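Local coordinates for putative chitobiase (Bacteroides thetaiotaomicron, PDB 3HNM), which is of unknown function but, as an F5/8 type C (discoidin-like) domain of a putative chitobiase, probably binds carbohydrate, at residues 12-17 with 45-50; 81-86 with 159-164. All coordinates share one frame; numbering follows the deposited sequence.

Contact 1 brings two loops together at K15, and contact 2 pairs two neighbouring strands of the sheet that these loops adjoin; their centres are 8 Å apart. The loop 12-17 reaches strand 159-164 at two points: I13 N lies 2.8 Å from A162 O and K15 NZ lies 2.9 Å from V160 O, both probable hydrogen bonds. The loop 45-50 meets the same strand at E159, whose OE2 sits 2.9 Å from N47 N. The magnesium ion lies at this junction, about 3 Å from the side chains of D46 in contact 1 and E159 in contact 2; S43, D46, N48, T51 and G158 form its site.

Contact 1: residues 12-17 with 45-50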
loop_
_atom_site.group_PDB
_atom_site.type_symbol
_atom_site.label_atom_id
_atom_site.label_comp_id
_atom_site.label_asym_id
_atom_site.label_seq_id
_atom_site.Cartn_x
_atom_site.Cartn_y
_atom_site.Cartn_z
ATOM N N PRO A 12 8.401 -2.606 11.852
ATOM C CA PRO A 12 7.948 -1.605 10.876
ATOM C C PRO A 12 7.965 -0.182 11.410
ATOM O O PRO A 12 7.604 0.055 12.562
ATOM C CB PRO A 12 6.524 -2.046 10.562
ATOM C CG PRO A 12 6.601 -3.525 10.682
ATOM C CD PRO A 12 7.455 -3.738 11.916
ATOM N N ILE A 13 8.369 0.760 10.562
ATOM C CA ILE A 13 8.415 2.169 10.938
ATOM C C ILE A 13 7.041 2.626 11.422
ATOM O O ILE A 13 6.020 2.268 10.836
ATOM C CB ILE A 13 8.820 3.068 9.736
ATOM C CG1 ILE A 13 10.314 2.921 9.426
ATOM C CG2 ILE A 13 8.545 4.527 10.066
ATOM C CD1 ILE A 13 10.788 1.495 9.236
ATOM N N ASP A 14 7.003 3.413 12.491
ATOM C CA ASP A 14 5.714 3.888 12.970
ATOM C C ASP A 14 5.162 4.865 11.950
ATOM O O ASP A 14 5.679 5.976 11.778
ATOM C CB ASP A 14 5.824 4.583 14.326
ATOM C CG ASP A 14 4.464 5.012 14.857
ATOM O OD1 ASP A 14 4.206 6.241 14.939
ATOM O OD2 ASP A 14 3.654 4.104 15.178
ATOM N N LYS A 15 4.091 4.444 11.286
ATOM C CA LYS A 15 3.452 5.243 10.247
ATOM C C LYS A 15 2.568 6.394 10.751
ATOM O O LYS A 15 1.539 6.683 10.141
ATOM C CB LYS A 15 2.634 4.310 9.330
ATOM C CG LYS A 15 1.548 3.510 10.055
ATOM C CD LYS A 15 1.024 2.341 9.224
ATOM C CE LYS A 15 2.070 1.265 9.044
ATOM N NZ LYS A 15 1.483 0.116 8.323
ATOM N N LYS A 16 2.958 7.066 11.836
ATOM C CA LYS A 16 2.122 8.160 12.348
ATOM C C LYS A 16 2.379 9.494 11.656
ATOM O O LYS A 16 1.455 10.293 11.446
ATOM C CB LYS A 16 2.269 8.324 13.870
ATOM C CG LYS A 16 1.023 8.985 14.507
ATOM C CD LYS A 16 -0.283 8.372 13.928
ATOM C CE LYS A 16 -1.558 9.209 14.179
ATOM N NZ LYS A 16 -2.144 9.162 15.560
ATOM N N GLY A 17 3.637 9.736 11.309
ATOM C CA GLY A 17 3.976 10.956 10.605
ATOM C C GLY A 17 3.607 10.765 9.145
ATOM O O GLY A 17 3.671 11.703 8.349
ATOM N N ILE A 45 -2.821 3.284 6.162
ATOM C CA ILE A 45 -1.709 3.449 7.103
ATOM C C ILE A 45 -2.203 3.878 8.492
ATOM O O ILE A 45 -1.686 4.827 9.091
ATOM C CB ILE A 45 -0.645 4.490 6.602
ATOM C CG1 ILE A 45 -1.188 5.926 6.633
ATOM C CG2 ILE A 45 -0.204 4.135 5.206
ATOM C CD1 ILE A 45 -2.285 6.197 5.661
ATOM N N ASP A 46 -3.208 3.169 9.000
ATOM C CA ASP A 46 -3.752 3.465 10.323
ATOM C C ASP A 46 -3.442 2.350 11.337
ATOM O O ASP A 46 -4.233 2.066 12.238
ATOM C CB ASP A 46 -5.272 3.720 10.252
ATOM C CG ASP A 46 -6.083 2.455 9.990
ATOM O OD1 ASP A 46 -7.329 2.520 10.149
ATOM O OD2 ASP A 46 -5.481 1.411 9.620
ATOM N N ASN A 47 -2.289 1.711 11.166
ATOM C CA ASN A 47 -1.835 0.644 12.062
ATOM C C ASN A 47 -2.449 -0.752 11.903
ATOM O O ASN A 47 -1.745 -1.741 12.096
ATOM C CB ASN A 47 -1.963 1.098 13.527
ATOM C CG ASN A 47 -1.085 2.308 13.848
ATOM O OD1 ASN A 47 -1.110 3.320 13.129
ATOM N ND2 ASN A 47 -0.315 2.216 14.939
ATOM N N ASN A 48 -3.732 -0.869 11.565
ATOM C CA ASN A 48 -4.275 -2.221 11.423
ATOM C C ASN A 48 -4.977 -2.587 10.112
ATOM O O ASN A 48 -5.506 -1.723 9.404
ATOM C CB ASN A 48 -5.201 -2.572 12.599
ATOM C CG ASN A 48 -6.494 -1.779 12.597
ATOM O OD1 ASN A 48 -6.493 -0.562 12.775
ATOM N ND2 ASN A 48 -7.610 -2.476 12.402
ATOM N N PRO A 49 -4.948 -3.888 9.757
ATOM C CA PRO A 49 -5.585 -4.390 8.533
ATOM C C PRO A 49 -7.098 -4.525 8.760
ATOM O O PRO A 49 -7.834 -4.998 7.888
ATOM C CB PRO A 49 -4.927 -5.756 8.322
ATOM C CG PRO A 49 -3.632 -5.659 9.062
ATOM C CD PRO A 49 -4.017 -4.896 10.301
ATOM N N GLY A 50 -7.548 -4.131 9.954
ATOM C CA GLY A 50 -8.967 -4.198 10.287
ATOM C C GLY A 50 -9.778 -3.210 9.458
ATOM O O GLY A 50 -10.947 -3.450 9.141
#
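K15 lays the aliphatic part of its side chain against I45 and the backbone of N47, where loop 12-17 of the discoidin-like β-sandwich meets loop 45-50, which carries the magnesium ligands D46 and N48. With chi1 at 59°, K15 CG stands between its own backbone N and carbonyl carbon, and it lies 3.6 Å from I45 O. One carbon further, K15 CD packs on the I45 main chain, 3.6 Å from I45 CA, and meets I45 CB at 3.8 Å. K15 CD also reaches N47 N at 3.9 Å. Beyond it the chain bends at chi3, and NZ leaves the contact to hydrogen-bond V160 O, with a weak, long ion pair to E159. I45 CB faces K15, while the outer branches lead off to pack on W18, F69 and V160. This buried part is thus methylenes on the backbone and CB of I45, continued by the apolar residues around I45.

On the solvent side the fit is looser. The side chains of K15 and N47 run alongside one another, pointing opposite ways, with N47 OD1 staying 4.1 Å from K15 CG. D14 and N47 are exposed, and D14 OD2 comes no nearer than 4.4 Å to N47 ND2. An alanine in place of K15 would probably leave the I45 backbone with a gap beside it and V160 O without its ammonium partner. Beyond the K15 packing, D46 faces away from the loop 12-17, its OD1 hydrogen-bonded to T51 OG1, while D46 OD2 takes a weak bond from N48 N at 3.5 Å.

Contact 2: residues 81-86 with 159-164; sequences GFANPV and EVYAWG
Y161 CG lies beside its own backbone N and anti to the carbonyl carbon (chi1 -50°), and Y161 and A83 project from the same face of the sheet. There Y161 CE2 comes to 3.8 Å from A83 CB, and Y161 OH is equally far from that methyl. On the opposite face V160 CG2, anti to its own backbone N, lies 3.6 Å from G81 O. Between the two faces runs the main-chain ladder: G81 and Y161 form an antiparallel hydrogen-bonded pair, with G81 N to Y161 O at 3.1 Å (161° at the hydrogen) and Y161 N to G81 O at 2.7 Å. These are the two central strands of the four-stranded sheet in the F5/8 type C β-sandwich, their short segments crossing at 150°. F82 and V160 follow as a non-hydrogen-bonded pair, and A83 with E159 is again an antiparallel hydrogen-bonded pair. The F82 ring leaves the strand pair for the aromatic residues W117, edge-to-face, and F141. W163 brings the edge of its indole to G81, W163 CZ3 lying 4.2 Å from G81 N, while R79 makes a cation-pi contact with the same ring system.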
loop_
_atom_site.group_PDB
_atom_site.type_symbol
_atom_site.label_atom_id
_atom_site.label_comp_id
_atom_site.label_asym_id
_atom_site.label_seq_id
_atom_site.Cartn_x
_atom_site.Cartn_y
_atom_site.Cartn_z
ATOM N N GLY A 81 6.053 -4.147 2.359
ATOM C CA GLY A 81 5.034 -5.151 2.128
ATOM C C GLY A 81 3.660 -4.602 2.418
ATOM O O GLY A 81 3.518 -3.446 2.800
ATOM N N PHE A 82 2.641 -5.425 2.236
ATOM C CA PHE A 82 1.276 -4.989 2.501
ATOM C C PHE A 82 0.479 -6.160 3.054
ATOM O O PHE A 82 1.001 -7.270 3.172
ATOM C CB PHE A 82 0.636 -4.449 1.211
ATOM C CG PHE A 82 0.705 -5.407 0.045
ATOM C CD1 PHE A 82 -0.245 -6.416 -0.106
ATOM C CD2 PHE A 82 1.730 -5.304 -0.899
ATOM C CE1 PHE A 82 -0.176 -7.306 -1.176
ATOM C CE2 PHE A 82 1.809 -6.192 -1.974
ATOM C CZ PHE A 82 0.853 -7.194 -2.114
ATOM N N ALA A 83 -0.776 -5.916 3.400
ATOM C CA ALA A 83 -1.626 -6.975 3.927
ATOM C C ALA A 83 -3.086 -6.837 3.470
ATOM O O ALA A 83 -3.778 -5.884 3.832
ATOM C CB ALA A 83 -1.558 -6.983 5.449
ATOM N N ASN A 84 -3.548 -7.792 2.673
ATOM C CA ASN A 84 -4.913 -7.773 2.201
ATOM C C ASN A 84 -5.882 -7.505 3.357
ATOM O O ASN A 84 -5.530 -7.659 4.533
ATOM C CB ASN A 84 -5.243 -9.097 1.513
ATOM C CG ASN A 84 -4.784 -9.120 0.066
ATOM O OD1 ASN A 84 -4.198 -10.104 -0.410
ATOM N ND2 ASN A 84 -5.055 -8.025 -0.649
ATOM N N PRO A 85 -7.113 -7.071 3.035
ATOM C CA PRO A 85 -8.118 -6.780 4.057
ATOM C C PRO A 85 -8.426 -7.988 4.908
ATOM O O PRO A 85 -8.315 -9.128 4.456
ATOM C CB PRO A 85 -9.317 -6.335 3.236
ATOM C CG PRO A 85 -8.670 -5.639 2.104
ATOM C CD PRO A 85 -7.583 -6.615 1.718
ATOM N N VAL A 86 -8.823 -7.717 6.143
ATOM C CA VAL A 86 -9.165 -8.756 7.101
ATOM C C VAL A 86 -10.317 -8.295 7.989
ATOM O O VAL A 86 -10.323 -7.151 8.465
ATOM C CB VAL A 86 -7.975 -9.076 7.998
ATOM C CG1 VAL A 86 -7.641 -7.864 8.864
ATOM C CG2 VAL A 86 -8.281 -10.287 8.843
ATOM N N GLU A 159 -3.517 -2.960 4.300
ATOM C CA GLU A 159 -2.507 -2.021 4.769
ATOM C C GLU A 159 -1.095 -2.250 4.198
ATOM O O GLU A 159 -0.768 -3.343 3.724
ATOM C CB GLU A 159 -2.459 -2.075 6.281
ATOM C CG GLU A 159 -1.640 -1.000 6.876
ATOM C CD GLU A 159 -2.067 -0.713 8.272
ATOM O OE1 GLU A 159 -2.038 -1.677 9.076
ATOM O OE2 GLU A 159 -2.439 0.457 8.566
ATOM N N VAL A 160 -0.261 -1.210 4.273
ATOM C CA VAL A 160 1.116 -1.237 3.764
ATOM C C VAL A 160 2.181 -0.977 4.852
ATOM O O VAL A 160 2.143 0.045 5.532
ATOM C CB VAL A 160 1.279 -0.187 2.632
ATOM C CG1 VAL A 160 0.689 1.128 3.063
ATOM C CG2 VAL A 160 2.747 0.004 2.285
ATOM N N TYR A 161 3.132 -1.900 5.001
ATOM C CA TYR A 161 4.206 -1.791 6.001
ATOM C C TYR A 161 5.537 -1.410 5.350
ATOM O O TYR A 161 5.758 -1.686 4.167
ATOM C CB TYR A 161 4.380 -3.133 6.723
ATOM C CG TYR A 161 3.089 -3.711 7.236
ATOM C CD1 TYR A 161 2.339 -3.024 8.198
ATOM C CD2 TYR A 161 2.602 -4.930 6.749
ATOM C CE1 TYR A 161 1.131 -3.523 8.671
ATOM C CE2 TYR A 161 1.388 -5.445 7.213
ATOM C CZ TYR A 161 0.654 -4.730 8.180
ATOM O OH TYR A 161 -0.555 -5.208 8.654
ATOM N N ALA A 162 6.425 -0.793 6.128
ATOM C CA ALA A 162 7.740 -0.396 5.625
ATOM C C ALA A 162 8.782 -0.428 6.734
ATOM O O ALA A 162 8.587 0.187 7.782
ATOM C CB ALA A 162 7.668 0.993 5.021
ATOM N N TRP A 163 9.879 -1.149 6.504
ATOM C CA TRP A 163 10.971 -1.268 7.485
ATOM C C TRP A 163 12.143 -0.390 7.073
ATOM O O TRP A 163 12.268 -0.021 5.912
ATOM C CB TRP A 163 11.449 -2.723 7.580
ATOM C CG TRP A 163 10.466 -3.673 8.236
ATOM C CD1 TRP A 163 10.452 -4.063 9.546
ATOM C CD2 TRP A 163 9.356 -4.337 7.612
ATOM N NE1 TRP A 163 9.407 -4.929 9.775
ATOM C CE2 TRP A 163 8.718 -5.112 8.605
ATOM C CE3 TRP A 163 8.838 -4.351 6.310
ATOM C CZ2 TRP A 163 7.591 -5.893 8.340
ATOM C CZ3 TRP A 163 7.712 -5.129 6.046
ATOM C CH2 TRP A 163 7.104 -5.888 7.057
ATOM N N GLY A 164 13.010 -0.054 8.019
ATOM C CA GLY A 164 14.156 0.775 7.674
ATOM C C GLY A 164 14.746 1.599 8.807
ATOM O O GLY A 164 14.103 1.817 9.826
#